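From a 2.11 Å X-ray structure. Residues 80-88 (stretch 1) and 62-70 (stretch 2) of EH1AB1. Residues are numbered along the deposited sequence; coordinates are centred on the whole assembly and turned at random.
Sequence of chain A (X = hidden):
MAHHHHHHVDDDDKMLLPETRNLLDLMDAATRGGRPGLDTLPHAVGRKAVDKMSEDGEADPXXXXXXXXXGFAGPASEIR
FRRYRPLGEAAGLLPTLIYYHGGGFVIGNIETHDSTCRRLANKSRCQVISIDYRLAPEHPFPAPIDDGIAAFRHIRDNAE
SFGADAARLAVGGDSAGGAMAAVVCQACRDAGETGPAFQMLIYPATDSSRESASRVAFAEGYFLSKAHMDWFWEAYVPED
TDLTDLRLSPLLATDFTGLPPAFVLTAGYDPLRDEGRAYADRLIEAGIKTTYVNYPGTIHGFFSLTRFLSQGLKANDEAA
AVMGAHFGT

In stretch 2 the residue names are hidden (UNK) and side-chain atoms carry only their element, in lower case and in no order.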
# COMPACT_ATOMS: atom_id res chain seq x y z
N ARG A 80 -9.58 6.10 28.94
CA ARG A 80 -8.27 6.69 28.99
C ARG A 80 -7.66 6.67 27.58
O ARG A 80 -7.94 5.77 26.78
CB ARG A 80 -7.42 5.94 30.01
CG ARG A 80 -7.87 6.17 31.45
CD ARG A 80 -7.12 5.28 32.42
NE ARG A 80 -7.35 3.87 32.13
CZ ARG A 80 -6.72 2.85 32.71
NH1 ARG A 80 -5.82 3.08 33.66
NH2 ARG A 80 -6.99 1.61 32.36
N PHE A 81 -6.82 7.66 27.31
CA PHE A 81 -6.12 7.73 26.04
C PHE A 81 -4.66 8.13 26.30
O PHE A 81 -4.31 8.68 27.36
CB PHE A 81 -6.81 8.73 25.12
CG PHE A 81 -6.87 10.13 25.68
CD1 PHE A 81 -5.78 10.98 25.60
CD2 PHE A 81 -8.01 10.57 26.34
CE1 PHE A 81 -5.83 12.25 26.14
CE2 PHE A 81 -8.07 11.85 26.87
CZ PHE A 81 -6.97 12.69 26.78
N ARG A 82 -3.81 7.86 25.30
CA ARG A 82 -2.46 8.37 25.29
C ARG A 82 -2.19 8.96 23.90
O ARG A 82 -2.41 8.30 22.89
CB ARG A 82 -1.49 7.26 25.69
CG ARG A 82 -0.03 7.67 25.58
CD ARG A 82 0.88 6.62 26.15
NE ARG A 82 0.63 6.39 27.56
CZ ARG A 82 1.04 5.30 28.22
NH1 ARG A 82 1.83 4.43 27.63
NH2 ARG A 82 0.62 5.08 29.45
N ARG A 83 -1.78 10.22 23.88
CA ARG A 83 -1.49 10.94 22.64
C ARG A 83 0.03 10.94 22.43
O ARG A 83 0.80 11.16 23.37
CB ARG A 83 -1.97 12.39 22.67
CG ARG A 83 -3.40 12.56 23.17
CD ARG A 83 -3.99 13.88 22.74
NE ARG A 83 -3.43 14.99 23.48
CZ ARG A 83 -3.23 16.21 23.00
NH1 ARG A 83 -3.16 16.41 21.69
NH2 ARG A 83 -3.08 17.22 23.83
N TYR A 84 0.42 10.67 21.18
CA TYR A 84 1.79 10.68 20.77
C TYR A 84 1.98 11.73 19.67
O TYR A 84 1.34 11.65 18.62
CB TYR A 84 2.20 9.31 20.23
CG TYR A 84 1.93 8.13 21.14
CD1 TYR A 84 0.70 7.49 21.16
CD2 TYR A 84 2.95 7.61 21.93
CE1 TYR A 84 0.48 6.38 21.96
CE2 TYR A 84 2.74 6.50 22.73
CZ TYR A 84 1.50 5.87 22.74
OH TYR A 84 1.31 4.77 23.53
N ARG A 85 2.85 12.71 19.94
CA ARG A 85 3.18 13.74 18.97
C ARG A 85 4.44 13.30 18.24
O ARG A 85 5.44 12.99 18.89
CB ARG A 85 3.35 15.08 19.69
CG ARG A 85 3.66 16.25 18.77
CD ARG A 85 3.41 17.59 19.43
NE ARG A 85 3.49 18.62 18.43
CZ ARG A 85 2.46 19.11 17.74
NH1 ARG A 85 1.21 18.91 18.11
NH2 ARG A 85 2.72 19.83 16.66
N PRO A 86 4.43 13.26 16.89
CA PRO A 86 5.59 12.81 16.13
C PRO A 86 6.81 13.75 16.30
O PRO A 86 6.64 14.96 16.38
CB PRO A 86 5.13 12.82 14.66
CG PRO A 86 3.89 13.70 14.64
CD PRO A 86 3.31 13.68 16.03
N LEU A 87 8.00 13.16 16.37
CA LEU A 87 9.24 13.93 16.30
C LEU A 87 9.21 14.87 15.10
O LEU A 87 8.87 14.45 13.99
CB LEU A 87 10.43 12.99 16.14
CG LEU A 87 10.98 12.37 17.41
CD1 LEU A 87 12.22 11.55 17.08
CD2 LEU A 87 11.29 13.44 18.45
N GLY A 88 9.57 16.14 15.34
CA GLY A 88 9.90 17.10 14.29
C GLY A 88 8.71 17.90 13.79
O GLY A 88 8.92 18.87 13.07
N UNK A 62 10.77 4.17 20.57
CA UNK A 62 11.48 5.33 20.04
C UNK A 62 10.98 6.61 20.73
O UNK A 62 9.81 6.69 21.18
c UNK A 62 9.74 3.68 19.65
c UNK A 62 11.15 5.33 18.55
c UNK A 62 9.81 4.63 18.46
N UNK A 63 11.86 7.61 20.79
CA UNK A 63 11.48 8.92 21.30
C UNK A 63 10.46 9.53 20.33
O UNK A 63 10.56 9.39 19.11
o UNK A 63 12.22 10.59 24.29
o UNK A 63 12.89 8.53 24.71
c UNK A 63 12.86 9.55 23.99
c UNK A 63 13.57 9.51 22.64
c UNK A 63 12.70 9.84 21.44
N UNK A 64 9.46 10.21 20.91
CA UNK A 64 8.53 11.06 20.18
C UNK A 64 8.67 12.49 20.74
O UNK A 64 9.40 12.69 21.69
c UNK A 64 6.95 9.17 19.61
c UNK A 64 6.63 10.45 21.73
c UNK A 64 7.10 10.52 20.29
N UNK A 65 7.97 13.45 20.14
CA UNK A 65 8.03 14.84 20.59
C UNK A 65 7.40 14.97 21.97
O UNK A 65 7.87 15.74 22.81
c UNK A 65 7.35 15.76 19.60
N UNK A 66 6.32 14.20 22.20
CA UNK A 66 5.55 14.33 23.43
C UNK A 66 4.60 13.15 23.57
O UNK A 66 4.07 12.65 22.58
o UNK A 66 3.29 18.27 24.56
o UNK A 66 1.86 16.71 23.90
c UNK A 66 4.01 16.00 24.61
c UNK A 66 2.97 17.07 24.33
c UNK A 66 4.80 15.66 23.38
N UNK A 67 4.36 12.73 24.81
CA UNK A 67 3.35 11.74 25.13
C UNK A 67 2.46 12.32 26.23
O UNK A 67 2.97 12.77 27.24
c UNK A 67 3.97 10.39 25.53
c UNK A 67 4.84 9.83 24.42
c UNK A 67 2.92 9.38 25.93
N UNK A 68 1.14 12.28 26.01
CA UNK A 68 0.13 12.88 26.86
C UNK A 68 -0.89 11.81 27.29
O UNK A 68 -1.39 11.05 26.44
c UNK A 68 -0.55 14.01 26.14
N UNK A 69 -1.18 11.78 28.59
CA UNK A 69 -2.17 10.88 29.20
C UNK A 69 -3.34 11.71 29.72
O UNK A 69 -3.16 12.75 30.34
c UNK A 69 -0.51 9.09 29.93
o UNK A 69 -0.51 8.58 28.82
c UNK A 69 -1.60 10.05 30.36
n UNK A 69 0.42 8.82 30.82
N UNK A 70 -4.55 11.20 29.46
CA UNK A 70 -5.77 11.70 30.05
C UNK A 70 -6.90 10.70 29.88
O UNK A 70 -6.67 9.55 29.46
O HOH W 1 1.03 14.47 22.76

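Position 62 has three side-chain carbons that close a ring onto its own backbone N, an arrangement unique to proline; Pro 62 makes no contact with stretch 1. At position 63 three carbons run out in a chain, the third carrying two oxygens. This carboxylate at the end of a three-carbon chain is Glu 63, whose end leads away from stretch 1 while its backbone O lies 3.4 Å from Leu 87 CD1.

Position 64 carries three carbons, branched at CB with no heteroatom, and CB lies 3.3 Å from Arg 85 O; this is Val 64. Position 65 has a single side-chain carbon, CB, directed toward stretch 1 and 3.4 Å from Pro 86 O. It is Ala 65, and its N donates a hydrogen bond to Arg 85 O (2.9 Å).

At position 66 three carbons again end in two oxygens, and CB packs 4.0 Å from Arg 85 CB; this is Glu 66. Its carboxylate engages stretch 1 through water: the water donates to Glu 66 OE2 (2.6 Å) and, weakly, to Arg 83 O (3.4 Å). Position 67 shows a CB bearing two carbons, one 3.4 Å from Arg 82 CG and the other 3.8 Å from Tyr 84 CD2. The residue is Val 67, and these branches are CG1 and CG2 respectively.

Position 68 has one carbon, CB, 4.0 Å from Arg 83 NE, and is Ala 68. Position 69 has two carbons, the second carrying one oxygen and one nitrogen, a carboxamide whose oxygen lies 2.8 Å from Arg 82 NE. This is Asn 69, and its OD1 accepts a hydrogen bond from that NE near the guanidinium plane. Position 70 has no side-chain atoms, and its CA sits over the face of the Phe 81 ring, 4.0 Å from the ring centroid, in a CH-pi contact; an ideal CB would clash with Phe 81 CZ at 2.8 Å. It is Gly 70.

The two stretches bury 770 Å² between them, both sides summed, through an antiparallel strand pairing extended by the loop residues Val 64, Ala 65 and Leu 87. Reciprocal hydrogen bonds join Arg 83 N to Ala 68 O (2.7 Å) and Ala 68 N to Arg 83 O (2.9 Å), and likewise Phe 81 N to Gly 70 O (2.9 Å) and Gly 70 N to Phe 81 O (3.3 Å). Arg 85 N adds a nearly linear bond to Glu 66 O (2.9 Å). Between these pairs, CA-H...O contacts such as Arg 82 CA to Ala 68 O (3.1 Å) supplement the ladder. Strand alternation places Arg 82, Tyr 84, Val 67 and Asn 69 on one face, where apolar packing adjoins the polar link, and Phe 81, Arg 83, Arg 85, Glu 66 and Ala 68 on the other.

Stretch 2, residues 62-70: PEVAEVANG
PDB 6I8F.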